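PDB 4N13: phosphate-binding protein PstS from Borrelia burgdorferi, which binds inorganic phosphate with micromolar affinity and is the solute-binding component of the PstSACB ABC transporter for phosphate import. Local coordinates for residues E81-L89 with Q252-I263; S49-F57 with A64-E74. One frame throughout, in Å; residues are numbered along the deposited sequence.

Interaction 1 of 2, residues E81-L89 with Q252-I263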
loop_
_atom_site.group_PDB
_atom_site.type_symbol
_atom_site.label_atom_id
_atom_site.label_comp_id
_atom_site.label_asym_id
_atom_site.label_seq_id
_atom_site.Cartn_x
_atom_site.Cartn_y
_atom_site.Cartn_z
ATOM N N GLU A 81 15.294 0.284 -9.008
ATOM C CA GLU A 81 14.136 0.962 -8.454
ATOM C C GLU A 81 14.486 2.034 -7.434
ATOM O O GLU A 81 15.528 1.977 -6.757
ATOM C CB GLU A 81 13.169 -0.056 -7.853
ATOM C CG GLU A 81 13.750 -0.898 -6.745
ATOM C CD GLU A 81 13.353 -0.392 -5.386
ATOM O OE1 GLU A 81 13.339 -1.185 -4.419
ATOM O OE2 GLU A 81 13.020 0.800 -5.290
ATOM N N THR A 82 13.580 3.003 -7.337
ATOM C CA THR A 82 13.629 4.059 -6.341
ATOM C C THR A 82 12.219 4.242 -5.818
ATOM O O THR A 82 11.296 4.407 -6.589
ATOM C CB THR A 82 14.084 5.381 -6.977
ATOM O OG1 THR A 82 15.412 5.221 -7.476
ATOM C CG2 THR A 82 14.046 6.526 -5.966
ATOM N N VAL A 83 12.043 4.238 -4.509
ATOM C CA VAL A 83 10.719 4.442 -3.916
ATOM C C VAL A 83 10.333 5.918 -4.015
ATOM O O VAL A 83 11.179 6.812 -3.818
ATOM C CB VAL A 83 10.706 3.967 -2.447
ATOM C CG1 VAL A 83 11.603 4.791 -1.572
ATOM C CG2 VAL A 83 9.291 3.994 -1.867
ATOM N N PHE A 84 9.055 6.195 -4.314
ATOM C CA PHE A 84 8.583 7.586 -4.340
ATOM C C PHE A 84 7.279 7.805 -3.586
ATOM O O PHE A 84 6.860 8.930 -3.473
ATOM C CB PHE A 84 8.448 8.129 -5.773
ATOM C CG PHE A 84 7.220 7.660 -6.486
ATOM C CD1 PHE A 84 6.125 8.488 -6.638
ATOM C CD2 PHE A 84 7.151 6.376 -7.002
ATOM C CE1 PHE A 84 4.992 8.049 -7.293
ATOM C CE2 PHE A 84 6.014 5.937 -7.643
ATOM C CZ PHE A 84 4.947 6.771 -7.799
ATOM N N ALA A 85 6.649 6.747 -3.084
ATOM C CA ALA A 85 5.406 6.885 -2.337
ATOM C C ALA A 85 5.110 5.605 -1.605
ATOM O O ALA A 85 5.668 4.561 -1.946
ATOM C CB ALA A 85 4.240 7.266 -3.256
ATOM N N TYR A 86 4.197 5.684 -0.632
ATOM C CA TYR A 86 3.761 4.515 0.127
ATOM C C TYR A 86 2.250 4.466 0.201
ATOM O O TYR A 86 1.595 5.509 0.345
ATOM C CB TYR A 86 4.297 4.531 1.553
ATOM C CG TYR A 86 5.788 4.580 1.620
ATOM C CD1 TYR A 86 6.545 3.428 1.529
ATOM C CD2 TYR A 86 6.449 5.786 1.779
ATOM C CE1 TYR A 86 7.936 3.483 1.595
ATOM C CE2 TYR A 86 7.812 5.849 1.841
ATOM C CZ TYR A 86 8.554 4.705 1.762
ATOM O OH TYR A 86 9.932 4.813 1.824
ATOM N N ASP A 87 1.723 3.255 0.092
ATOM C CA ASP A 87 0.310 2.954 0.250
ATOM C C ASP A 87 0.197 2.055 1.463
ATOM O O ASP A 87 0.324 0.823 1.375
ATOM C CB ASP A 87 -0.187 2.265 -1.023
ATOM C CG ASP A 87 -1.566 1.712 -0.885
ATOM O OD1 ASP A 87 -2.306 2.223 -0.031
ATOM O OD2 ASP A 87 -1.908 0.777 -1.648
ATOM N N ALA A 88 -0.018 2.680 2.609
ATOM C CA ALA A 88 -0.027 1.989 3.894
ATOM C C ALA A 88 -1.424 1.664 4.380
ATOM O O ALA A 88 -2.369 2.415 4.132
ATOM C CB ALA A 88 0.702 2.827 4.948
ATOM N N LEU A 89 -1.537 0.561 5.104
ATOM C CA LEU A 89 -2.801 0.171 5.740
ATOM C C LEU A 89 -2.580 0.004 7.224
ATOM O O LEU A 89 -1.478 -0.355 7.668
ATOM C CB LEU A 89 -3.354 -1.124 5.152
ATOM C CG LEU A 89 -3.684 -0.992 3.669
ATOM C CD1 LEU A 89 -2.499 -1.450 2.803
ATOM C CD2 LEU A 89 -4.964 -1.719 3.367
ATOM N N GLN A 252 6.365 15.297 -4.278
ATOM C CA GLN A 252 5.918 14.633 -3.070
ATOM C C GLN A 252 4.675 15.306 -2.502
ATOM O O GLN A 252 3.824 14.647 -1.906
ATOM C CB GLN A 252 7.072 14.550 -2.076
ATOM C CG GLN A 252 8.153 13.665 -2.631
ATOM C CD GLN A 252 7.648 12.230 -2.749
ATOM O OE1 GLN A 252 7.161 11.661 -1.772
ATOM N NE2 GLN A 252 7.744 11.648 -3.938
ATOM N N ASP A 253 4.545 16.614 -2.705
ATOM C CA ASP A 253 3.295 17.282 -2.326
ATOM C C ASP A 253 2.129 16.711 -3.137
ATOM O O ASP A 253 1.041 16.525 -2.603
ATOM C CB ASP A 253 3.374 18.787 -2.550
ATOM C CG ASP A 253 4.274 19.504 -1.538
ATOM O OD1 ASP A 253 4.640 18.904 -0.512
ATOM O OD2 ASP A 253 4.607 20.689 -1.770
ATOM N N ILE A 254 2.354 16.451 -4.430
ATOM C CA ILE A 254 1.313 15.852 -5.256
ATOM C C ILE A 254 0.906 14.487 -4.699
ATOM O O ILE A 254 -0.278 14.184 -4.598
ATOM C CB ILE A 254 1.778 15.725 -6.703
ATOM C CG1 ILE A 254 2.001 17.112 -7.311
ATOM C CG2 ILE A 254 0.767 14.927 -7.523
ATOM C CD1 ILE A 254 2.806 17.110 -8.595
ATOM N N VAL A 255 1.893 13.662 -4.346
ATOM C CA VAL A 255 1.625 12.342 -3.764
ATOM C C VAL A 255 0.698 12.474 -2.557
ATOM O O VAL A 255 -0.292 11.758 -2.427
ATOM C CB VAL A 255 2.953 11.677 -3.322
ATOM C CG1 VAL A 255 2.731 10.458 -2.466
ATOM C CG2 VAL A 255 3.786 11.287 -4.551
ATOM N N GLU A 256 1.013 13.401 -1.664
ATOM C CA GLU A 256 0.229 13.529 -0.433
ATOM C C GLU A 256 -1.124 14.196 -0.652
ATOM O O GLU A 256 -2.103 13.826 0.001
ATOM C CB GLU A 256 1.066 14.220 0.649
ATOM C CG GLU A 256 2.300 13.370 0.955
ATOM C CD GLU A 256 2.904 13.613 2.307
ATOM O OE1 GLU A 256 2.670 14.695 2.887
ATOM O OE2 GLU A 256 3.640 12.720 2.797
ATOM N N GLU A 257 -1.200 15.132 -1.585
ATOM C CA GLU A 257 -2.482 15.748 -1.925
ATOM C C GLU A 257 -3.455 14.729 -2.500
ATOM O O GLU A 257 -4.661 14.933 -2.472
ATOM C CB GLU A 257 -2.267 16.870 -2.944
ATOM C CG GLU A 257 -1.578 18.073 -2.351
ATOM C CD GLU A 257 -0.827 18.953 -3.359
ATOM O OE1 GLU A 257 -1.052 18.868 -4.589
ATOM O OE2 GLU A 257 0.014 19.761 -2.900
ATOM N N GLN A 258 -2.937 13.620 -2.997
ATOM C CA GLN A 258 -3.770 12.575 -3.567
ATOM C C GLN A 258 -3.893 11.367 -2.677
ATOM O O GLN A 258 -4.332 10.307 -3.114
ATOM C CB GLN A 258 -3.259 12.222 -4.946
ATOM C CG GLN A 258 -3.489 13.408 -5.827
ATOM C CD GLN A 258 -3.633 13.081 -7.254
ATOM O OE1 GLN A 258 -4.266 12.099 -7.606
ATOM N NE2 GLN A 258 -3.031 13.890 -8.111
ATOM N N GLY A 259 -3.560 11.541 -1.404
ATOM C CA GLY A 259 -3.918 10.555 -0.408
ATOM C C GLY A 259 -2.890 9.503 -0.080
ATOM O O GLY A 259 -3.169 8.618 0.723
ATOM N N PHE A 260 -1.716 9.582 -0.695
ATOM C CA PHE A 260 -0.651 8.623 -0.427
ATOM C C PHE A 260 0.340 9.286 0.515
ATOM O O PHE A 260 0.201 10.451 0.864
ATOM C CB PHE A 260 0.076 8.213 -1.718
ATOM C CG PHE A 260 -0.671 7.244 -2.590
ATOM C CD1 PHE A 260 -0.205 5.955 -2.757
ATOM C CD2 PHE A 260 -1.799 7.641 -3.295
ATOM C CE1 PHE A 260 -0.862 5.066 -3.574
ATOM C CE2 PHE A 260 -2.470 6.747 -4.104
ATOM C CZ PHE A 260 -1.996 5.456 -4.242
ATOM N N LEU A 261 1.341 8.538 0.936
ATOM C CA LEU A 261 2.362 9.040 1.842
ATOM C C LEU A 261 3.650 9.244 1.075
ATOM O O LEU A 261 4.025 8.391 0.285
ATOM C CB LEU A 261 2.622 7.994 2.915
ATOM C CG LEU A 261 3.548 8.453 4.016
ATOM C CD1 LEU A 261 2.864 9.504 4.873
ATOM C CD2 LEU A 261 3.946 7.248 4.850
ATOM N N GLY A 262 4.317 10.372 1.287
ATOM C CA GLY A 262 5.541 10.694 0.579
ATOM C C GLY A 262 6.814 10.205 1.257
ATOM O O GLY A 262 6.803 9.670 2.363
ATOM N N ILE A 263 7.921 10.348 0.539
ATOM C CA ILE A 263 9.238 10.016 1.040
ATOM C C ILE A 263 9.917 11.274 1.582
ATOM O O ILE A 263 9.427 12.377 1.416
ATOM C CB ILE A 263 10.125 9.441 -0.088
ATOM C CG1 ILE A 263 10.378 10.487 -1.186
ATOM C CG2 ILE A 263 9.519 8.153 -0.645
ATOM C CD1 ILE A 263 11.457 10.079 -2.169
#
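A single antiparallel bridge between Tyr86 and Leu261 fastens the C-terminal tail after helix 249-257 to the long strand 80-93. The pair is hydrogen-bonded: Tyr86 N gives to Leu261 O (2.9 Å) and Leu261 N to Tyr86 O (3.1 Å), the second nearly straight at 169°. Ala85 CA makes a bent CA-H...O contact with Leu261 O (3.3 Å). Beside the bridge, the Gln252 side chain, bent at chi2 (-66°), brings its amide to the strand, where NE2 donates in the carbonyl plane, on a lone pair, to Phe84 O at 2.9 Å. OE1 of the same amide accepts from Ile263 N, so both ends of the group are engaged and its rotation is fixed; NE2 has a further acceptor in Met246 O. In this periplasmic-binding-protein fold, strand 80-93 runs from one lobe toward the other and pairs with 223-230, against which Phe84 and Ala85 make a classic beta bulge opposite Leu226. The helix ends in a Schellman motif with Gly259 at C-prime, Phe260 N returning to Val255 O, and the chain then turns back along the strand. Val255 CG1 meets Ala85 CB at 3.6 Å. At chi1 64° CG1 of Ile263 lies between its backbone N and carbonyl carbon, which puts CG2 anti to that carbon, against the Phe84 carbonyl carbon and 3.8 Å from Tyr86 CE2; the Tyr86 and Ile263 side chains cross at about a right angle. Gly262 O lies at the edge of the Tyr86 ring and accepts from Asn216 ND2. Further along the strand, Asp87 CB lies 3.8 Å from Phe260 CE1, on a ring near Thr21, a phosphate-site residue by similarity.

Interaction 2 of 2, residues S49-F57 with A64-E74. With SO4 (sulfate ion), chain D.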
loop_
_atom_site.group_PDB
_atom_site.type_symbol
_atom_site.label_atom_id
_atom_site.label_comp_id
_atom_site.label_asym_id
_atom_site.label_seq_id
_atom_site.Cartn_x
_atom_site.Cartn_y
_atom_site.Cartn_z
ATOM N N SER A 49 1.163 -3.031 -12.640
ATOM C CA SER A 49 2.601 -3.039 -12.345
ATOM C C SER A 49 3.375 -4.012 -13.222
ATOM O O SER A 49 4.398 -3.664 -13.797
ATOM C CB SER A 49 2.830 -3.402 -10.885
ATOM O OG SER A 49 2.268 -2.420 -10.010
ATOM N N SER A 50 2.905 -5.249 -13.301
ATOM C CA SER A 50 3.642 -6.263 -14.053
ATOM C C SER A 50 3.685 -5.919 -15.539
ATOM O O SER A 50 4.718 -6.080 -16.197
ATOM C CB SER A 50 3.019 -7.647 -13.857
ATOM O OG SER A 50 3.288 -8.112 -12.548
ATOM N N VAL A 51 2.566 -5.434 -16.066
ATOM C CA VAL A 51 2.536 -5.020 -17.464
ATOM C C VAL A 51 3.505 -3.859 -17.710
ATOM O O VAL A 51 4.188 -3.803 -18.727
ATOM C CB VAL A 51 1.113 -4.635 -17.888
ATOM C CG1 VAL A 51 1.111 -4.000 -19.269
ATOM C CG2 VAL A 51 0.188 -5.876 -17.828
ATOM N N GLY A 52 3.554 -2.904 -16.785
ATOM C CA GLY A 52 4.491 -1.815 -16.901
ATOM C C GLY A 52 5.930 -2.284 -16.957
ATOM O O GLY A 52 6.702 -1.823 -17.800
ATOM N N ILE A 53 6.313 -3.169 -16.045
ATOM C CA ILE A 53 7.687 -3.673 -16.052
ATOM C C ILE A 53 7.962 -4.464 -17.344
ATOM O O ILE A 53 9.014 -4.327 -17.962
ATOM C CB ILE A 53 7.950 -4.529 -14.806
ATOM C CG1 ILE A 53 7.829 -3.651 -13.546
ATOM C CG2 ILE A 53 9.313 -5.220 -14.884
ATOM C CD1 ILE A 53 7.682 -4.452 -12.275
ATOM N N ASN A 54 7.014 -5.287 -17.765
ATOM C CA ASN A 54 7.192 -6.021 -19.026
ATOM C C ASN A 54 7.355 -5.039 -20.188
ATOM O O ASN A 54 8.190 -5.235 -21.074
ATOM C CB ASN A 54 6.008 -6.964 -19.228
ATOM C CG ASN A 54 6.193 -7.911 -20.384
ATOM O OD1 ASN A 54 5.423 -7.898 -21.332
ATOM N ND2 ASN A 54 7.200 -8.752 -20.303
ATOM N N GLY A 55 6.567 -3.973 -20.197
ATOM C CA GLY A 55 6.675 -2.983 -21.252
ATOM C C GLY A 55 8.019 -2.259 -21.221
ATOM O O GLY A 55 8.581 -1.925 -22.255
ATOM N N LEU A 56 8.538 -1.998 -20.029
ATOM C CA LEU A 56 9.881 -1.449 -19.866
ATOM C C LEU A 56 10.933 -2.349 -20.520
ATOM O O LEU A 56 11.756 -1.883 -21.329
ATOM C CB LEU A 56 10.188 -1.266 -18.379
ATOM C CG LEU A 56 11.617 -0.864 -18.007
ATOM C CD1 LEU A 56 11.900 0.572 -18.431
ATOM C CD2 LEU A 56 11.811 -0.981 -16.521
ATOM N N PHE A 57 10.896 -3.648 -20.224
ATOM C CA PHE A 57 11.892 -4.554 -20.769
ATOM C C PHE A 57 11.776 -4.686 -22.283
ATOM O O PHE A 57 12.770 -4.973 -22.957
ATOM C CB PHE A 57 11.752 -5.921 -20.118
ATOM C CG PHE A 57 12.191 -5.975 -18.677
ATOM C CD1 PHE A 57 13.047 -5.035 -18.138
ATOM C CD2 PHE A 57 11.754 -6.987 -17.872
ATOM C CE1 PHE A 57 13.456 -5.133 -16.812
ATOM C CE2 PHE A 57 12.157 -7.081 -16.570
ATOM C CZ PHE A 57 13.003 -6.156 -16.043
ATOM N N ALA A 64 8.775 2.316 -15.592
ATOM C CA ALA A 64 7.599 1.612 -15.080
ATOM C C ALA A 64 7.355 2.038 -13.643
ATOM O O ALA A 64 8.297 2.276 -12.891
ATOM C CB ALA A 64 7.790 0.107 -15.141
ATOM N N ILE A 65 6.086 2.129 -13.272
ATOM C CA ILE A 65 5.711 2.430 -11.900
ATOM C C ILE A 65 5.056 1.184 -11.314
ATOM O O ILE A 65 4.072 0.691 -11.866
ATOM C CB ILE A 65 4.729 3.599 -11.809
ATOM C CG1 ILE A 65 5.290 4.820 -12.525
ATOM C CG2 ILE A 65 4.425 3.879 -10.351
ATOM C CD1 ILE A 65 6.556 5.380 -11.890
ATOM N N SER A 66 5.610 0.663 -10.210
ATOM C CA SER A 66 5.119 -0.582 -9.637
ATOM C C SER A 66 4.721 -0.422 -8.182
ATOM O O SER A 66 5.349 0.316 -7.433
ATOM C CB SER A 66 6.200 -1.660 -9.743
ATOM O OG SER A 66 5.744 -2.887 -9.204
ATOM N N SER A 67 3.648 -1.109 -7.807
ATOM C CA SER A 67 3.212 -1.213 -6.419
ATOM C C SER A 67 3.657 -2.517 -5.766
ATOM O O SER A 67 3.269 -2.806 -4.646
ATOM C CB SER A 67 1.694 -1.088 -6.337
ATOM O OG SER A 67 1.081 -2.076 -7.144
ATOM N N ARG A 68 4.457 -3.305 -6.474
ATOM C CA ARG A 68 4.974 -4.556 -5.940
ATOM C C ARG A 68 6.473 -4.627 -6.093
ATOM O O ARG A 68 7.050 -4.007 -6.999
ATOM C CB ARG A 68 4.349 -5.751 -6.648
ATOM C CG ARG A 68 4.778 -5.927 -8.098
ATOM C CD ARG A 68 4.910 -7.402 -8.453
ATOM N NE ARG A 68 5.103 -7.634 -9.883
ATOM C CZ ARG A 68 6.281 -7.592 -10.507
ATOM N NH1 ARG A 68 7.393 -7.311 -9.854
ATOM N NH2 ARG A 68 6.348 -7.832 -11.799
ATOM N N ASP A 69 7.096 -5.399 -5.214
ATOM C CA ASP A 69 8.539 -5.539 -5.225
ATOM C C ASP A 69 9.024 -6.326 -6.434
ATOM O O ASP A 69 8.403 -7.274 -6.892
ATOM C CB ASP A 69 9.045 -6.189 -3.933
ATOM C CG ASP A 69 9.191 -5.195 -2.794
ATOM O OD1 ASP A 69 8.218 -4.461 -2.511
ATOM O OD2 ASP A 69 10.287 -5.149 -2.185
ATOM N N LEU A 70 10.157 -5.887 -6.938
ATOM C CA LEU A 70 10.836 -6.511 -8.065
ATOM C C LEU A 70 11.268 -7.921 -7.701
ATOM O O LEU A 70 11.591 -8.234 -6.548
ATOM C CB LEU A 70 12.059 -5.699 -8.472
ATOM C CG LEU A 70 11.809 -4.286 -9.006
ATOM C CD1 LEU A 70 13.131 -3.608 -9.335
ATOM C CD2 LEU A 70 10.907 -4.269 -10.230
ATOM N N THR A 71 11.293 -8.778 -8.704
ATOM C CA THR A 71 11.789 -10.132 -8.539
ATOM C C THR A 71 13.283 -10.196 -8.837
ATOM O O THR A 71 13.852 -9.279 -9.428
ATOM C CB THR A 71 11.095 -11.092 -9.483
ATOM O OG1 THR A 71 11.452 -10.734 -10.818
ATOM C CG2 THR A 71 9.581 -11.037 -9.296
ATOM N N LYS A 72 13.921 -11.295 -8.446
ATOM C CA LYS A 72 15.316 -11.506 -8.802
ATOM C C LYS A 72 15.501 -11.536 -10.316
ATOM O O LYS A 72 16.474 -10.988 -10.820
ATOM C CB LYS A 72 15.851 -12.799 -8.169
ATOM C CG LYS A 72 16.007 -12.694 -6.662
ATOM C CD LYS A 72 16.642 -13.955 -6.069
ATOM C CE LYS A 72 15.759 -15.191 -6.177
ATOM N NZ LYS A 72 14.511 -15.073 -5.376
ATOM N N GLU A 73 14.574 -12.152 -11.039
ATOM C CA GLU A 73 14.665 -12.193 -12.500
ATOM C C GLU A 73 14.672 -10.780 -13.066
ATOM O O GLU A 73 15.417 -10.483 -14.002
ATOM C CB GLU A 73 13.514 -13.008 -13.115
ATOM C CG GLU A 73 13.576 -13.090 -14.665
ATOM C CD GLU A 73 12.807 -11.966 -15.423
ATOM O OE1 GLU A 73 11.996 -11.253 -14.793
ATOM O OE2 GLU A 73 12.979 -11.815 -16.663
ATOM N N GLU A 74 13.838 -9.914 -12.505
ATOM C CA GLU A 74 13.774 -8.548 -13.005
ATOM C C GLU A 74 15.088 -7.816 -12.734
ATOM O O GLU A 74 15.584 -7.086 -13.590
ATOM C CB GLU A 74 12.553 -7.834 -12.408
ATOM C CG GLU A 74 11.267 -8.396 -13.018
ATOM C CD GLU A 74 10.000 -8.068 -12.271
ATOM O OE1 GLU A 74 10.052 -7.629 -11.114
ATOM O OE2 GLU A 74 8.926 -8.287 -12.867
HETATM S S SO4 D . -1.364 -2.762 -9.765
HETATM O O1 SO4 D . -1.983 -2.008 -10.831
HETATM O O2 SO4 D . -2.431 -3.587 -9.158
HETATM O O3 SO4 D . -0.222 -3.580 -10.174
HETATM O O4 SO4 D . -0.838 -1.875 -8.747
#
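Ser49, at the start of helix 49-57, meets the turn after strand 63-66 at an anion site of this phosphate-binding protein, joining helix and strand of one lobe of the periplasmic-binding-protein fold. Bonds to the anion come first: a sulfate, probably from the crystallisation liquor, takes Ser49 N and OG on its O3, and is held also by Ser19 and Thr20. Ser49, Ser19 and Thr20 are assigned to phosphate by similarity, so the sulfate probably marks that site. The helix N terminus would add favourable polarisation. Ser49 OG, placed beside its own backbone N (chi1 -64°), also accepts from Ser67 N at 2.9 Å, almost straight at 173°, so one hydroxyl ties anion and turn together.

Packing along the helix flank sets Ala64 CB against the Gly52 backbone (3.5 Å to Gly52 O) and Ile53 CD1 3.8 Å from Leu70 CD2. Phe57 CE2 meets the aliphatic CG of Glu74 at 3.9 Å, the two side chains crossing at about a right angle.

Charged and polar bonds gather on the Arg68 guanidinium, in the conformer described here. Glu74 binds it end-on, each oxygen using its syn lone pair, with Arg68 NH2 to Glu74 OE2 at 2.8 Å. Thr71 and Glu74 form a capping box: Glu74 N gives to Thr71 OG1 and Thr71 N to Glu74 OE1, which it shares with Arg68 NH1, steadying the carboxylate. Ile53 CD1 covers one guanidinium face, while in its plane NE and NH2 of Arg68 both donate to Ser50 OG, at 3.3 and 3.2 Å.

From the N terminus, interaction 2 comes first: helix 49-57 leads through a short connection into strand 63-66, and the contact closes this local loop before helix 72-76 passes into strand 80-93. Interaction 1 opens on that strand and closes only after 162 further residues, when the chain ends beside it. The two are therefore in series, neither nested nor crossed. Both reach the same mixed sheet, in which strands 63-66 and 80-93 each pair with 223-230. Their centres lie about 18 Å apart, yet they touch where Phe84 CE2 packs on Ile65 CG2 at 3.8 Å and where Glu81 packs on Leu70.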